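Local coordinates for protein nucleoporin nup120 (Schizosaccharomyces pombe, PDB 4GQ2) that serves as a structural component of the nuclear pore complex, whose nucleoporins can also dock transiently associated nuclear transport factors, at residues 890-904 with 919-933. Residues are numbered along the deposited sequence; the frame is centred on the assembly and turned at random.
Sequences YHHQNLLSCYYLHLS and FSLLADASKETDDED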
ATOM      1  N   TYR A 890       4.924  12.201  41.166  1.00 44.45           N
ATOM      2  CA  TYR A 890       4.028  12.025  42.310  1.00 44.30           C
ATOM      3  C   TYR A 890       4.056  10.611  42.911  1.00 49.70           C
ATOM      4  O   TYR A 890       3.052  10.114  43.436  1.00 51.66           O
ATOM      5  CB  TYR A 890       2.625  12.539  41.956  1.00 41.24           C
ATOM      6  CG  TYR A 890       2.701  13.948  41.379  1.00 48.84           C
ATOM      7  CD1 TYR A 890       3.270  14.992  42.117  1.00 46.53           C
ATOM      8  CD2 TYR A 890       2.250  14.231  40.090  1.00 44.14           C
ATOM      9  CE1 TYR A 890       3.375  16.273  41.597  1.00 47.14           C
ATOM     10  CE2 TYR A 890       2.345  15.514  39.561  1.00 44.74           C
ATOM     11  CZ  TYR A 890       2.906  16.531  40.321  1.00 54.16           C
ATOM     12  OH  TYR A 890       3.005  17.809  39.813  1.00 52.89           O
ATOM     13  N   HIS A 891       5.233   9.981  42.821  1.00 51.03           N
ATOM     14  CA  HIS A 891       5.556   8.708  43.499  1.00 59.92           C
ATOM     15  C   HIS A 891       4.598   7.584  43.210  1.00 62.99           C
ATOM     16  O   HIS A 891       4.230   6.821  44.113  1.00 53.48           O
ATOM     17  CB  HIS A 891       5.689   8.923  45.009  1.00 64.13           C
ATOM     18  CG  HIS A 891       6.275  10.264  45.378  1.00 72.93           C
ATOM     19  ND1 HIS A 891       7.591  10.529  45.285  1.00 80.48           N
ATOM     20  CD2 HIS A 891       5.667  11.435  45.826  1.00 69.43           C
ATOM     21  CE1 HIS A 891       7.818  11.802  45.664  1.00 85.66           C
ATOM     22  NE2 HIS A 891       6.640  12.355  45.995  1.00 76.96           N
ATOM     23  N   HIS A 892       4.181   7.481  41.949  1.00 54.90           N
ATOM     24  CA  HIS A 892       3.269   6.426  41.496  1.00 48.06           C
ATOM     25  C   HIS A 892       2.095   6.214  42.420  1.00 55.15           C
ATOM     26  O   HIS A 892       1.657   5.085  42.665  1.00 53.18           O
ATOM     27  CB  HIS A 892       4.037   5.138  41.209  1.00 48.71           C
ATOM     28  CG  HIS A 892       5.137   5.316  40.190  1.00 57.78           C
ATOM     29  ND1 HIS A 892       5.005   4.935  38.908  1.00 65.50           N
ATOM     30  CD2 HIS A 892       6.399   5.897  40.299  1.00 65.99           C
ATOM     31  CE1 HIS A 892       6.131   5.234  38.233  1.00 65.33           C
ATOM     32  NE2 HIS A 892       6.983   5.824  39.086  1.00 64.06           N
ATOM     33  N   GLN A 893       1.570   7.331  42.919  1.00 59.64           N
ATOM     34  CA  GLN A 893       0.414   7.352  43.801  1.00 58.89           C
ATOM     35  C   GLN A 893      -0.628   8.243  43.154  1.00 55.72           C
ATOM     36  O   GLN A 893      -0.279   9.150  42.385  1.00 48.04           O
ATOM     37  CB  GLN A 893       0.805   7.963  45.145  1.00 68.54           C
ATOM     38  CG  GLN A 893       0.371   7.164  46.358  1.00 88.30           C
ATOM     39  CD  GLN A 893       1.499   6.323  46.923  1.00 93.03           C
ATOM     40  OE1 GLN A 893       1.937   6.545  48.052  1.00 97.68           O
ATOM     41  NE2 GLN A 893       1.985   5.361  46.139  1.00 75.66           N
ATOM     42  N   ASN A 894      -1.899   7.997  43.479  1.00 52.55           N
ATOM     43  CA  ASN A 894      -3.024   8.737  42.902  1.00 52.94           C
ATOM     44  C   ASN A 894      -2.957   8.696  41.382  1.00 53.04           C
ATOM     45  O   ASN A 894      -2.933   9.733  40.710  1.00 60.97           O
ATOM     46  CB  ASN A 894      -3.031  10.192  43.383  1.00 53.72           C
ATOM     47  CG  ASN A 894      -3.411  10.333  44.845  1.00 49.02           C
ATOM     48  OD1 ASN A 894      -4.414   9.784  45.297  1.00 49.18           O
ATOM     49  ND2 ASN A 894      -2.624  11.107  45.583  1.00 45.52           N
ATOM     50  N   LEU A 895      -2.908   7.485  40.847  1.00 51.72           N
ATOM     51  CA  LEU A 895      -2.632   7.301  39.431  1.00 50.75           C
ATOM     52  C   LEU A 895      -3.802   7.740  38.545  1.00 45.19           C
ATOM     53  O   LEU A 895      -3.583   8.316  37.483  1.00 46.18           O
ATOM     54  CB  LEU A 895      -2.186   5.862  39.148  1.00 38.08           C
ATOM     55  CG  LEU A 895      -0.860   5.433  39.796  1.00 43.84           C
ATOM     56  CD1 LEU A 895      -0.621   3.927  39.666  1.00 40.98           C
ATOM     57  CD2 LEU A 895       0.319   6.213  39.225  1.00 43.36           C
ATOM     58  N   LEU A 896      -5.033   7.507  38.997  1.00 49.50           N
ATOM     59  CA  LEU A 896      -6.205   7.980  38.264  1.00 50.72           C
ATOM     60  C   LEU A 896      -6.077   9.472  38.029  1.00 42.88           C
ATOM     61  O   LEU A 896      -6.185   9.931  36.892  1.00 47.23           O
ATOM     62  CB  LEU A 896      -7.518   7.675  39.001  1.00 45.74           C
ATOM     63  CG  LEU A 896      -8.691   7.100  38.180  1.00 54.72           C
ATOM     64  CD1 LEU A 896     -10.040   7.403  38.824  1.00 47.77           C
ATOM     65  CD2 LEU A 896      -8.689   7.559  36.726  1.00 55.68           C
ATOM     66  N   SER A 897      -5.827  10.214  39.109  1.00 44.52           N
ATOM     67  CA  SER A 897      -5.649  11.666  39.046  1.00 40.96           C
ATOM     68  C   SER A 897      -4.527  12.063  38.100  1.00 43.64           C
ATOM     69  O   SER A 897      -4.689  13.000  37.306  1.00 42.66           O
ATOM     70  CB  SER A 897      -5.384  12.242  40.440  1.00 45.62           C
ATOM     71  OG  SER A 897      -6.575  12.293  41.204  1.00 47.65           O
ATOM     72  N   CYS A 898      -3.398  11.351  38.189  1.00 43.43           N
ATOM     73  CA  CYS A 898      -2.246  11.579  37.302  1.00 46.59           C
ATOM     74  C   CYS A 898      -2.646  11.469  35.832  1.00 44.35           C
ATOM     75  O   CYS A 898      -2.257  12.301  35.007  1.00 41.12           O
ATOM     76  CB  CYS A 898      -1.121  10.584  37.610  1.00 48.16           C
ATOM     77  SG  CYS A 898      -0.218  10.919  39.143  1.00 49.84           S
ATOM     78  N   TYR A 899      -3.430  10.437  35.530  1.00 45.87           N
ATOM     79  CA  TYR A 899      -3.955  10.195  34.196  1.00 39.40           C
ATOM     80  C   TYR A 899      -4.831  11.366  33.761  1.00 39.35           C
ATOM     81  O   TYR A 899      -4.622  11.925  32.682  1.00 47.79           O
ATOM     82  CB  TYR A 899      -4.710   8.853  34.164  1.00 39.75           C
ATOM     83  CG  TYR A 899      -5.419   8.532  32.858  1.00 42.85           C
ATOM     84  CD1 TYR A 899      -4.696   8.258  31.697  1.00 37.56           C
ATOM     85  CD2 TYR A 899      -6.822   8.475  32.795  1.00 39.76           C
ATOM     86  CE1 TYR A 899      -5.343   7.953  30.510  1.00 40.50           C
ATOM     87  CE2 TYR A 899      -7.478   8.170  31.615  1.00 34.36           C
ATOM     88  CZ  TYR A 899      -6.732   7.916  30.473  1.00 41.46           C
ATOM     89  OH  TYR A 899      -7.364   7.616  29.290  1.00 38.27           O
ATOM     90  N   TYR A 900      -5.784  11.757  34.607  1.00 38.27           N
ATOM     91  CA  TYR A 900      -6.658  12.898  34.302  1.00 43.87           C
ATOM     92  C   TYR A 900      -5.900  14.231  34.181  1.00 49.92           C
ATOM     93  O   TYR A 900      -6.257  15.074  33.347  1.00 51.65           O
ATOM     94  CB  TYR A 900      -7.807  13.010  35.310  1.00 41.19           C
ATOM     95  CG  TYR A 900      -8.871  11.932  35.189  1.00 38.05           C
ATOM     96  CD1 TYR A 900      -9.247  11.420  33.946  1.00 41.94           C
ATOM     97  CD2 TYR A 900      -9.523  11.445  36.321  1.00 38.54           C
ATOM     98  CE1 TYR A 900     -10.226  10.437  33.837  1.00 37.42           C
ATOM     99  CE2 TYR A 900     -10.503  10.469  36.222  1.00 40.67           C
ATOM    100  CZ  TYR A 900     -10.849   9.967  34.978  1.00 40.81           C
ATOM    101  OH  TYR A 900     -11.817   8.999  34.881  1.00 42.24           O
ATOM    102  N   LEU A 901      -4.859  14.411  35.002  1.00 46.49           N
ATOM    103  CA  LEU A 901      -3.946  15.554  34.871  1.00 49.99           C
ATOM    104  C   LEU A 901      -3.244  15.528  33.512  1.00 48.37           C
ATOM    105  O   LEU A 901      -3.188  16.543  32.810  1.00 44.10           O
ATOM    106  CB  LEU A 901      -2.883  15.559  35.977  1.00 46.96           C
ATOM    107  CG  LEU A 901      -2.357  16.888  36.556  1.00 51.90           C
ATOM    108  CD1 LEU A 901      -0.912  16.737  37.029  1.00 46.79           C
ATOM    109  CD2 LEU A 901      -2.481  18.093  35.626  1.00 38.82           C
ATOM    110  N   HIS A 902      -2.698  14.368  33.155  1.00 42.45           N
ATOM    111  CA  HIS A 902      -2.056  14.212  31.859  1.00 39.55           C
ATOM    112  C   HIS A 902      -2.992  14.538  30.727  1.00 34.67           C
ATOM    113  O   HIS A 902      -2.635  15.273  29.810  1.00 32.16           O
ATOM    114  CB  HIS A 902      -1.517  12.808  31.690  1.00 37.07           C
ATOM    115  CG  HIS A 902      -1.031  12.523  30.298  1.00 39.22           C
ATOM    116  ND1 HIS A 902      -1.606  11.604  29.507  1.00 40.00           N
ATOM    117  CD2 HIS A 902      -0.006  13.097  29.556  1.00 40.77           C
ATOM    118  CE1 HIS A 902      -0.973  11.577  28.325  1.00 41.49           C
ATOM    119  NE2 HIS A 902       0.004  12.493  28.354  1.00 41.19           N
ATOM    120  N   LEU A 903      -4.201  13.997  30.788  1.00 34.34           N
ATOM    121  CA  LEU A 903      -5.217  14.279  29.786  1.00 40.98           C
ATOM    122  C   LEU A 903      -5.526  15.761  29.687  1.00 46.16           C
ATOM    123  O   LEU A 903      -5.578  16.314  28.588  1.00 43.31           O
ATOM    124  CB  LEU A 903      -6.491  13.489  30.070  1.00 40.87           C
ATOM    125  CG  LEU A 903      -6.333  11.987  29.849  1.00 39.67           C
ATOM    126  CD1 LEU A 903      -7.703  11.340  29.734  1.00 42.13           C
ATOM    127  CD2 LEU A 903      -5.501  11.719  28.608  1.00 33.36           C
ATOM    128  N   SER A 904      -5.702  16.403  30.838  1.00 52.68           N
ATOM    129  CA  SER A 904      -5.946  17.841  30.890  1.00 48.17           C
ATOM    130  C   SER A 904      -4.903  18.625  30.096  1.00 47.87           C
ATOM    131  O   SER A 904      -5.255  19.428  29.229  1.00 46.24           O
ATOM    132  CB  SER A 904      -5.974  18.327  32.336  1.00 46.41           C
ATOM    133  OG  SER A 904      -6.280  19.704  32.377  1.00 48.42           O
ATOM    134  N   PHE A 919     -11.328  17.532  32.602  1.00 44.75           N
ATOM    135  CA  PHE A 919     -10.367  16.516  33.045  1.00 49.66           C
ATOM    136  C   PHE A 919      -9.555  16.990  34.243  1.00 50.86           C
ATOM    137  O   PHE A 919      -9.151  16.182  35.082  1.00 42.54           O
ATOM    138  CB  PHE A 919      -9.429  16.085  31.905  1.00 46.99           C
ATOM    139  CG  PHE A 919     -10.021  15.048  30.991  1.00 44.65           C
ATOM    140  CD1 PHE A 919     -10.477  13.837  31.496  1.00 44.24           C
ATOM    141  CD2 PHE A 919     -10.118  15.280  29.626  1.00 48.47           C
ATOM    142  CE1 PHE A 919     -11.027  12.879  30.659  1.00 47.57           C
ATOM    143  CE2 PHE A 919     -10.664  14.327  28.780  1.00 49.51           C
ATOM    144  CZ  PHE A 919     -11.119  13.125  29.297  1.00 43.49           C
ATOM    145  N   SER A 920      -9.314  18.300  34.309  1.00 52.41           N
ATOM    146  CA  SER A 920      -8.605  18.903  35.434  1.00 56.87           C
ATOM    147  C   SER A 920      -9.453  18.804  36.703  1.00 55.86           C
ATOM    148  O   SER A 920      -8.938  18.458  37.775  1.00 47.79           O
ATOM    149  CB  SER A 920      -8.245  20.357  35.134  1.00 58.87           C
ATOM    150  OG  SER A 920      -7.308  20.844  36.074  1.00 49.02           O
ATOM    151  N   LEU A 921     -10.753  19.073  36.557  1.00 51.45           N
ATOM    152  CA  LEU A 921     -11.724  18.945  37.649  1.00 53.86           C
ATOM    153  C   LEU A 921     -11.857  17.490  38.062  1.00 49.61           C
ATOM    154  O   LEU A 921     -12.030  17.180  39.244  1.00 57.12           O
ATOM    155  CB  LEU A 921     -13.102  19.504  37.246  1.00 49.04           C
ATOM    156  CG  LEU A 921     -13.243  21.017  37.010  1.00 57.21           C
ATOM    157  CD1 LEU A 921     -14.540  21.336  36.280  1.00 50.85           C
ATOM    158  CD2 LEU A 921     -13.152  21.816  38.306  1.00 59.73           C
ATOM    159  N   LEU A 922     -11.775  16.603  37.076  1.00 54.03           N
ATOM    160  CA  LEU A 922     -11.810  15.177  37.336  1.00 48.24           C
ATOM    161  C   LEU A 922     -10.566  14.731  38.094  1.00 43.33           C
ATOM    162  O   LEU A 922     -10.673  13.932  39.024  1.00 49.79           O
ATOM    163  CB  LEU A 922     -12.009  14.378  36.040  1.00 53.41           C
ATOM    164  CG  LEU A 922     -13.469  14.000  35.737  1.00 62.52           C
ATOM    165  CD1 LEU A 922     -13.659  13.590  34.281  1.00 58.38           C
ATOM    166  CD2 LEU A 922     -13.958  12.901  36.676  1.00 48.46           C
ATOM    167  N   ALA A 923      -9.402  15.263  37.720  1.00 41.88           N
ATOM    168  CA  ALA A 923      -8.147  14.957  38.429  1.00 49.42           C
ATOM    169  C   ALA A 923      -8.254  15.329  39.902  1.00 54.18           C
ATOM    170  O   ALA A 923      -7.822  14.573  40.775  1.00 47.66           O
ATOM    171  CB  ALA A 923      -6.966  15.667  37.784  1.00 41.78           C
ATOM    172  N   ASP A 924      -8.849  16.494  40.159  1.00 63.89           N
ATOM    173  CA  ASP A 924      -9.103  16.974  41.515  1.00 61.97           C
ATOM    174  C   ASP A 924     -10.053  16.040  42.270  1.00 59.97           C
ATOM    175  O   ASP A 924      -9.760  15.629  43.392  1.00 59.21           O
ATOM    176  CB  ASP A 924      -9.671  18.395  41.470  1.00 58.57           C
ATOM    177  CG  ASP A 924      -9.297  19.211  42.690  1.00 72.95           C
ATOM    178  OD1 ASP A 924      -9.429  18.691  43.821  1.00 76.69           O
ATOM    179  OD2 ASP A 924      -8.870  20.376  42.511  1.00 65.23           O
ATOM    180  N   ALA A 925     -11.177  15.698  41.639  1.00 49.46           N
ATOM    181  CA  ALA A 925     -12.159  14.780  42.219  1.00 45.57           C
ATOM    182  C   ALA A 925     -11.638  13.349  42.451  1.00 50.69           C
ATOM    183  O   ALA A 925     -12.186  12.621  43.282  1.00 57.79           O
ATOM    184  CB  ALA A 925     -13.421  14.755  41.361  1.00 40.20           C
ATOM    185  N   SER A 926     -10.581  12.955  41.734  1.00 52.18           N
ATOM    186  CA  SER A 926     -10.118  11.551  41.716  1.00 55.55           C
ATOM    187  C   SER A 926      -9.025  11.168  42.729  1.00 50.20           C
ATOM    188  O   SER A 926      -8.636   9.998  42.800  1.00 50.25           O
ATOM    189  CB  SER A 926      -9.661  11.157  40.300  1.00 60.66           C
ATOM    190  OG  SER A 926     -10.752  11.112  39.397  1.00 54.84           O
ATOM    191  N   LYS A 927      -8.526  12.142  43.490  1.00 52.19           N
ATOM    192  CA  LYS A 927      -7.482  11.895  44.491  1.00 52.89           C
ATOM    193  C   LYS A 927      -7.969  10.896  45.535  1.00 61.27           C
ATOM    194  O   LYS A 927      -9.118  10.964  45.979  1.00 56.12           O
ATOM    195  CB  LYS A 927      -7.049  13.197  45.175  1.00 51.81           C
ATOM    196  CG  LYS A 927      -6.681  14.330  44.219  1.00 56.53           C
ATOM    197  CD  LYS A 927      -5.888  15.440  44.899  1.00 55.60           C
ATOM    198  CE  LYS A 927      -6.725  16.260  45.875  1.00 64.01           C
ATOM    199  NZ  LYS A 927      -7.426  17.406  45.229  1.00 64.03           N
ATOM    200  N   GLU A 928      -7.102   9.956  45.902  1.00 59.60           N
ATOM    201  CA  GLU A 928      -7.432   8.958  46.920  1.00 70.64           C
ATOM    202  C   GLU A 928      -6.511   9.059  48.146  1.00 75.23           C
ATOM    203  O   GLU A 928      -6.818   8.519  49.208  1.00 80.74           O
ATOM    204  CB  GLU A 928      -7.398   7.548  46.319  1.00 71.58           C
ATOM    205  CG  GLU A 928      -6.007   7.055  45.938  1.00 84.66           C
ATOM    206  CD  GLU A 928      -6.028   5.838  45.032  1.00104.22           C
ATOM    207  OE1 GLU A 928      -7.088   5.179  44.925  1.00108.07           O
ATOM    208  OE2 GLU A 928      -4.975   5.536  44.428  1.00 95.43           O
ATOM    209  N   THR A 929      -5.398   9.770  47.983  1.00 76.08           N
ATOM    210  CA  THR A 929      -4.338   9.847  48.984  1.00 63.10           C
ATOM    211  C   THR A 929      -3.752  11.258  49.005  1.00 64.18           C
ATOM    212  O   THR A 929      -3.554  11.866  47.954  1.00 62.68           O
ATOM    213  CB  THR A 929      -3.243   8.799  48.687  1.00 63.93           C
ATOM    214  OG1 THR A 929      -3.715   7.507  49.080  1.00 73.26           O
ATOM    215  CG2 THR A 929      -1.938   9.098  49.426  1.00 80.04           C
ATOM    216  N   ASP A 930      -3.483  11.768  50.205  1.00 70.97           N
ATOM    217  CA  ASP A 930      -2.935  13.114  50.389  1.00 68.40           C
ATOM    218  C   ASP A 930      -1.580  13.297  49.712  1.00 61.82           C
ATOM    219  O   ASP A 930      -0.663  12.499  49.902  1.00 66.90           O
ATOM    220  CB  ASP A 930      -2.836  13.461  51.877  1.00 66.97           C
ATOM    221  CG  ASP A 930      -4.196  13.489  52.560  1.00 84.94           C
ATOM    222  OD1 ASP A 930      -4.869  12.435  52.605  1.00 92.05           O
ATOM    223  OD2 ASP A 930      -4.595  14.564  53.052  1.00 88.26           O
ATOM    224  N   ASP A 931      -1.499  14.343  48.895  1.00 54.17           N
ATOM    225  CA  ASP A 931      -0.276  14.773  48.225  1.00 59.38           C
ATOM    226  C   ASP A 931      -0.472  16.257  47.932  1.00 61.26           C
ATOM    227  O   ASP A 931      -1.287  16.626  47.080  1.00 71.00           O
ATOM    228  CB  ASP A 931      -0.054  13.981  46.923  1.00 55.13           C
ATOM    229  CG  ASP A 931       1.315  14.239  46.286  1.00 58.80           C
ATOM    230  OD1 ASP A 931       1.750  15.410  46.190  1.00 59.66           O
ATOM    231  OD2 ASP A 931       1.953  13.255  45.850  1.00 55.46           O
ATOM    232  N   GLU A 932       0.250  17.104  48.654  1.00 62.96           N
ATOM    233  CA  GLU A 932       0.100  18.550  48.502  1.00 67.67           C
ATOM    234  C   GLU A 932       0.663  19.001  47.158  1.00 55.57           C
ATOM    235  O   GLU A 932       0.093  19.868  46.490  1.00 50.69           O
ATOM    236  CB  GLU A 932       0.783  19.294  49.659  1.00 72.07           C
ATOM    237  CG  GLU A 932       0.404  20.768  49.766  1.00 84.97           C
ATOM    238  CD  GLU A 932       1.171  21.517  50.846  1.00104.05           C
ATOM    239  OE1 GLU A 932       2.313  21.121  51.177  1.00 98.88           O
ATOM    240  OE2 GLU A 932       0.627  22.520  51.360  1.00105.03           O
ATOM    241  N   ASP A 933       1.782  18.399  46.767  1.00 46.56           N
ATOM    242  CA  ASP A 933       2.445  18.751  45.519  1.00 60.05           C
ATOM    243  C   ASP A 933       1.548  18.451  44.333  1.00 59.99           C
ATOM    244  O   ASP A 933       1.511  19.216  43.357  1.00 53.55           O
ATOM    245  CB  ASP A 933       3.778  18.013  45.387  1.00 60.12           C
ATOM    246  CG  ASP A 933       4.773  18.413  46.464  1.00 64.01           C
ATOM    247  OD1 ASP A 933       5.033  19.629  46.621  1.00 65.47           O
ATOM    248  OD2 ASP A 933       5.297  17.507  47.151  1.00 63.58           O
TER
HETATM  249  O   HOH W   1       4.556  14.272  46.153  1.00 59.38           O
HETATM  250  O   HOH W   2      -5.705   6.399  41.730  1.00 55.65           O
HETATM  251  O   HOH W   3      -6.155   9.259  41.744  1.00 52.72           O
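Y900 is a bump on the helical half of 890-904, set into a hollow between F919, L922, A923 and S926. L922 CB lies over one face of the Y900 ring, 4.2 Å from its centroid, a CH-pi contact, while S926 meets the ring edge. The F919 ring is nearly parallel to Y900 (25°) but slid aside, and L903 CD1 rests over one of its faces. The axes of 895-904 and 919-925 run antiparallel (166°) and approach to 7.8 Å, consistent with the small side chains between them: A923 CB nestles 3.5 Å from S897 O, and S897 OG, turned beside its own backbone N (chi1 -76°), donates in plane to a lone pair of A923 O at 2.6 Å. Just before helix 895-904, the buried N894 amide fills the turn that follows 919-925: OD1 accepts from E928 N (2.8 Å) and T929 N (2.9 Å), and ND2 returns a bond to T929 O (2.7 Å). With an alanine here, both N-H groups and T929 O would probably lose these mates, and a gap would open. Within the HEAT-repeat family region, helices 895-909 and 913-925 thus form a helical hairpin, with F863 of helix 856-864 against L903 and F919, and helix 932-949 packing on N894 and L901.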